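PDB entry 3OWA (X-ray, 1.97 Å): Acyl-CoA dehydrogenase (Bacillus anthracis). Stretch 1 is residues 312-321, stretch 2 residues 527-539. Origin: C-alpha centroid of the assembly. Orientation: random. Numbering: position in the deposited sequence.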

# COMPACT_ATOMS: atom_id res chain seq x y z
N ALA A 312 -2.73 -14.12 9.55
CA ALA A 312 -2.82 -15.30 8.69
C ALA A 312 -2.60 -14.98 7.21
O ALA A 312 -1.98 -15.77 6.49
N ASN A 313 -3.13 -13.84 6.74
CA ASN A 313 -2.91 -13.43 5.37
C ASN A 313 -1.44 -13.15 5.15
O ASN A 313 -0.85 -13.59 4.17
N MSE A 314 -0.83 -12.46 6.11
CA MSE A 314 0.58 -12.09 6.03
C MSE A 314 1.44 -13.35 5.95
O MSE A 314 2.33 -13.43 5.10
N ALA A 315 1.15 -14.30 6.83
CA ALA A 315 1.95 -15.53 6.92
C ALA A 315 1.76 -16.44 5.70
O ALA A 315 2.71 -17.07 5.25
N ALA A 316 0.54 -16.51 5.17
CA ALA A 316 0.27 -17.35 4.02
C ALA A 316 0.91 -16.83 2.74
O ALA A 316 1.47 -17.60 1.97
N LYS A 317 0.80 -15.54 2.49
CA LYS A 317 1.58 -14.89 1.42
C LYS A 317 3.07 -15.09 1.58
O LYS A 317 3.74 -15.38 0.60
N THR A 318 3.60 -14.94 2.79
CA THR A 318 5.04 -15.10 3.02
C THR A 318 5.48 -16.55 2.73
O THR A 318 6.55 -16.77 2.17
N TYR A 319 4.64 -17.53 3.10
CA TYR A 319 4.92 -18.94 2.80
C TYR A 319 4.98 -19.08 1.29
O TYR A 319 5.91 -19.67 0.77
N ALA A 320 4.01 -18.52 0.57
CA ALA A 320 4.05 -18.68 -0.88
C ALA A 320 5.28 -17.99 -1.49
O ALA A 320 5.91 -18.56 -2.37
N ALA A 321 5.64 -16.81 -0.97
CA ALA A 321 6.83 -16.11 -1.47
C ALA A 321 8.13 -16.86 -1.17
O ALA A 321 9.01 -16.99 -2.03
N GLN A 527 0.41 -26.72 9.38
CA GLN A 527 0.55 -25.29 9.06
C GLN A 527 0.80 -25.08 7.56
O GLN A 527 0.17 -24.24 6.94
N LYS A 528 1.69 -25.85 6.96
CA LYS A 528 1.88 -25.72 5.51
C LYS A 528 0.61 -26.01 4.72
O LYS A 528 0.34 -25.34 3.73
N VAL A 529 -0.14 -27.04 5.13
CA VAL A 529 -1.36 -27.41 4.41
C VAL A 529 -2.34 -26.25 4.44
O VAL A 529 -2.93 -25.90 3.42
N LEU A 530 -2.49 -25.66 5.62
CA LEU A 530 -3.35 -24.51 5.85
C LEU A 530 -2.97 -23.29 5.00
O LEU A 530 -3.82 -22.72 4.34
N TYR A 531 -1.68 -22.92 5.01
CA TYR A 531 -1.19 -21.80 4.19
C TYR A 531 -1.57 -22.07 2.75
O TYR A 531 -2.05 -21.20 2.06
N THR A 532 -1.33 -23.32 2.32
CA THR A 532 -1.54 -23.74 0.94
C THR A 532 -3.00 -23.67 0.49
O THR A 532 -3.27 -23.14 -0.59
N GLU A 533 -3.92 -24.20 1.32
CA GLU A 533 -5.35 -24.15 1.02
C GLU A 533 -5.86 -22.72 0.86
O GLU A 533 -6.58 -22.38 -0.10
N VAL A 534 -5.46 -21.89 1.81
CA VAL A 534 -5.93 -20.53 1.92
C VAL A 534 -5.32 -19.68 0.78
O VAL A 534 -6.04 -18.95 0.10
N PHE A 535 -4.01 -19.81 0.55
CA PHE A 535 -3.37 -19.01 -0.50
C PHE A 535 -3.91 -19.41 -1.88
O PHE A 535 -4.22 -18.55 -2.72
N CYS A 536 -4.00 -20.72 -2.11
CA CYS A 536 -4.47 -21.23 -3.41
C CYS A 536 -5.87 -20.76 -3.77
O CYS A 536 -6.10 -20.30 -4.89
N GLN A 537 -6.78 -20.84 -2.80
CA GLN A 537 -8.13 -20.39 -3.03
C GLN A 537 -8.16 -18.93 -3.49
O GLN A 537 -8.80 -18.60 -4.50
N GLU A 538 -7.47 -18.06 -2.74
CA GLU A 538 -7.48 -16.64 -3.09
C GLU A 538 -6.70 -16.28 -4.36
O GLU A 538 -7.16 -15.45 -5.14
N ALA A 539 -5.54 -16.89 -4.56
CA ALA A 539 -4.74 -16.67 -5.78
C ALA A 539 -5.47 -17.18 -7.03
O ALA A 539 -5.39 -16.57 -8.09

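Two helical segments of one chain, 312-321 and 527-539, each part of a longer helix, cross almost at right angles in an apolar contact that sets small alanines against aromatic rings, with no hydrogen bond between them. The axes approach to 9.0 Å at 94°, and the backbones come nearest where Ala316 CA lies 4.7 Å from Tyr531 CA, a closeness compatible with the methyl side chain of Ala316. The two stretches together bury 514 Å². From the first helix, Ala315, Tyr319 and Ala320 point their CA-to-CB bonds toward the second; Ala316 points sideways but sits at the crossing. From the second, Tyr531, Val534, Phe535 and Glu538 point toward the first.

Tyr531, chi1 m at -70°, lays its ring along the alanine side of the first helix: Ala315 CB is 3.7 Å from Tyr531 CE1, Ala316 CA is 3.7 Å from Tyr531 CD1, and the carbonyl oxygen of Ala315 lies over one face of the ring. Tyr319, chi1 t at 180°, reaches across to meet it. Tyr319 CG and Tyr531 CD2 are 3.4 Å apart, but the ring planes are inclined at 33° with centroids 5.2 Å apart, so the pair is oblique. The far end of the Tyr319 ring continues along the second helix, bringing Tyr319 CE2 to 3.6 Å from Thr532 OG1 and Tyr319 OH to 3.4 Å from Lys528 CD. Lys528, chi1 m, thus offers its aliphatic stem to the tyrosine while its end leads away.

Further along the second helix, Phe535, chi1 t at 174°, turns a ring face to Ala320. Ala320 CB stands 3.6 Å from the centroid of the Phe535 ring and only 4° off its normal, a nearly ideal CH-pi contact. Val534, chi1 t, adds a looser contact, with its CG1 4.3 Å from Ala316 CB.

Most of the polar groups near the contact are engaged within their own helix or elsewhere in the structure. Thr532 OG1, with chi1 m, donates to Lys528 O at 2.7 Å, so the hydroxyl beside the Tyr319 ring is already engaged; Thr318 OG1 makes the equivalent bond to Met314 O at 2.8 Å, away from the contact. Gln527 NE2 donates to Tyr531 OH at 3.0 Å, tying down the tip of that ring. Both tyrosine hydroxyls also have partners elsewhere in the structure. At the periphery, Asn313 OD1 and Glu538 OE2 stand 4.4 Å apart; both are normally acceptors, so this is a proximity and not a hydrogen bond.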

# COMPACT_ATOMS: atom_id res chain seq x y z
CB ALA A 312 -4.19 -16.01 8.89
CB ASN A 313 -3.74 -12.17 5.03
CG ASN A 313 -5.22 -12.44 4.91
OD1 ASN A 313 -5.63 -13.57 4.68
ND2 ASN A 313 -6.04 -11.37 5.05
CB MSE A 314 1.00 -11.27 7.24
CG MSE A 314 0.34 -9.86 7.25
SE MSE A 314 0.42 -9.14 9.06
CE MSE A 314 2.30 -8.76 9.18
CB ALA A 315 1.63 -16.26 8.15
CB ALA A 316 -1.22 -17.56 3.82
CB LYS A 317 1.25 -13.39 1.36
CG LYS A 317 -0.21 -13.13 0.97
CD LYS A 317 -0.43 -11.60 1.05
CE LYS A 317 -1.90 -11.23 0.88
NZ LYS A 317 -2.37 -11.55 -0.54
CB THR A 318 5.39 -14.76 4.47
OG1 THR A 318 5.13 -13.39 4.73
CG2 THR A 318 6.90 -15.04 4.79
CB TYR A 319 3.83 -19.87 3.36
CG TYR A 319 4.08 -21.34 3.05
CD1 TYR A 319 5.06 -22.06 3.75
CD2 TYR A 319 3.34 -22.02 2.06
CE1 TYR A 319 5.31 -23.42 3.46
CE2 TYR A 319 3.57 -23.39 1.78
CZ TYR A 319 4.55 -24.07 2.49
OH TYR A 319 4.79 -25.40 2.22
CB ALA A 320 2.74 -18.23 -1.55
CB ALA A 321 6.90 -14.64 -0.89
CB GLN A 527 1.64 -24.67 9.93
CG GLN A 527 1.73 -23.14 9.93
CD GLN A 527 0.65 -22.46 10.77
OE1 GLN A 527 -0.35 -23.09 11.19
NE2 GLN A 527 0.83 -21.15 11.02
CB LYS A 528 2.99 -26.63 5.01
CG LYS A 528 4.35 -26.28 5.53
CD LYS A 528 5.37 -27.27 5.04
CE LYS A 528 6.62 -27.08 5.85
NZ LYS A 528 7.42 -28.28 5.88
CB VAL A 529 -2.02 -28.69 4.98
CG1 VAL A 529 -3.49 -28.84 4.52
CG2 VAL A 529 -1.22 -29.92 4.60
CB LEU A 530 -3.38 -24.16 7.35
CG LEU A 530 -4.19 -25.14 8.24
CD1 LEU A 530 -4.03 -24.76 9.69
CD2 LEU A 530 -5.67 -25.22 7.85
CB TYR A 531 0.34 -21.67 4.24
CG TYR A 531 0.97 -21.20 5.53
CD1 TYR A 531 0.34 -20.27 6.35
CD2 TYR A 531 2.23 -21.67 5.91
CE1 TYR A 531 0.94 -19.82 7.51
CE2 TYR A 531 2.85 -21.22 7.08
CZ TYR A 531 2.18 -20.31 7.89
OH TYR A 531 2.74 -19.86 9.06
CB THR A 532 -0.94 -25.15 0.71
OG1 THR A 532 0.45 -25.09 1.00
CG2 THR A 532 -1.11 -25.60 -0.74
CB GLU A 533 -6.14 -24.84 2.13
CG GLU A 533 -6.02 -26.36 2.05
CD GLU A 533 -6.53 -27.07 3.29
OE1 GLU A 533 -6.64 -26.44 4.37
OE2 GLU A 533 -6.83 -28.28 3.17
CB VAL A 534 -5.55 -19.98 3.34
CG1 VAL A 534 -5.36 -18.50 3.33
CG2 VAL A 534 -6.62 -20.44 4.38
CB PHE A 535 -1.83 -19.13 -0.48
CG PHE A 535 -1.17 -18.43 -1.63
CD1 PHE A 535 -0.96 -17.07 -1.60
CD2 PHE A 535 -0.82 -19.13 -2.79
CE1 PHE A 535 -0.39 -16.39 -2.68
CE2 PHE A 535 -0.25 -18.49 -3.88
CZ PHE A 535 -0.01 -17.11 -3.82
CB CYS A 536 -4.38 -22.74 -3.47
SG CYS A 536 -2.70 -23.24 -3.86
CB GLN A 537 -8.98 -20.57 -1.77
CG GLN A 537 -10.37 -20.06 -1.96
CD GLN A 537 -11.41 -20.88 -1.21
OE1 GLN A 537 -11.56 -22.08 -1.43
NE2 GLN A 537 -12.13 -20.22 -0.31
CB GLU A 538 -7.04 -15.77 -1.90
CG GLU A 538 -8.19 -15.59 -0.87
CD GLU A 538 -7.70 -15.39 0.59
OE1 GLU A 538 -8.54 -15.30 1.52
OE2 GLU A 538 -6.47 -15.35 0.80
CB ALA A 539 -3.39 -17.35 -5.66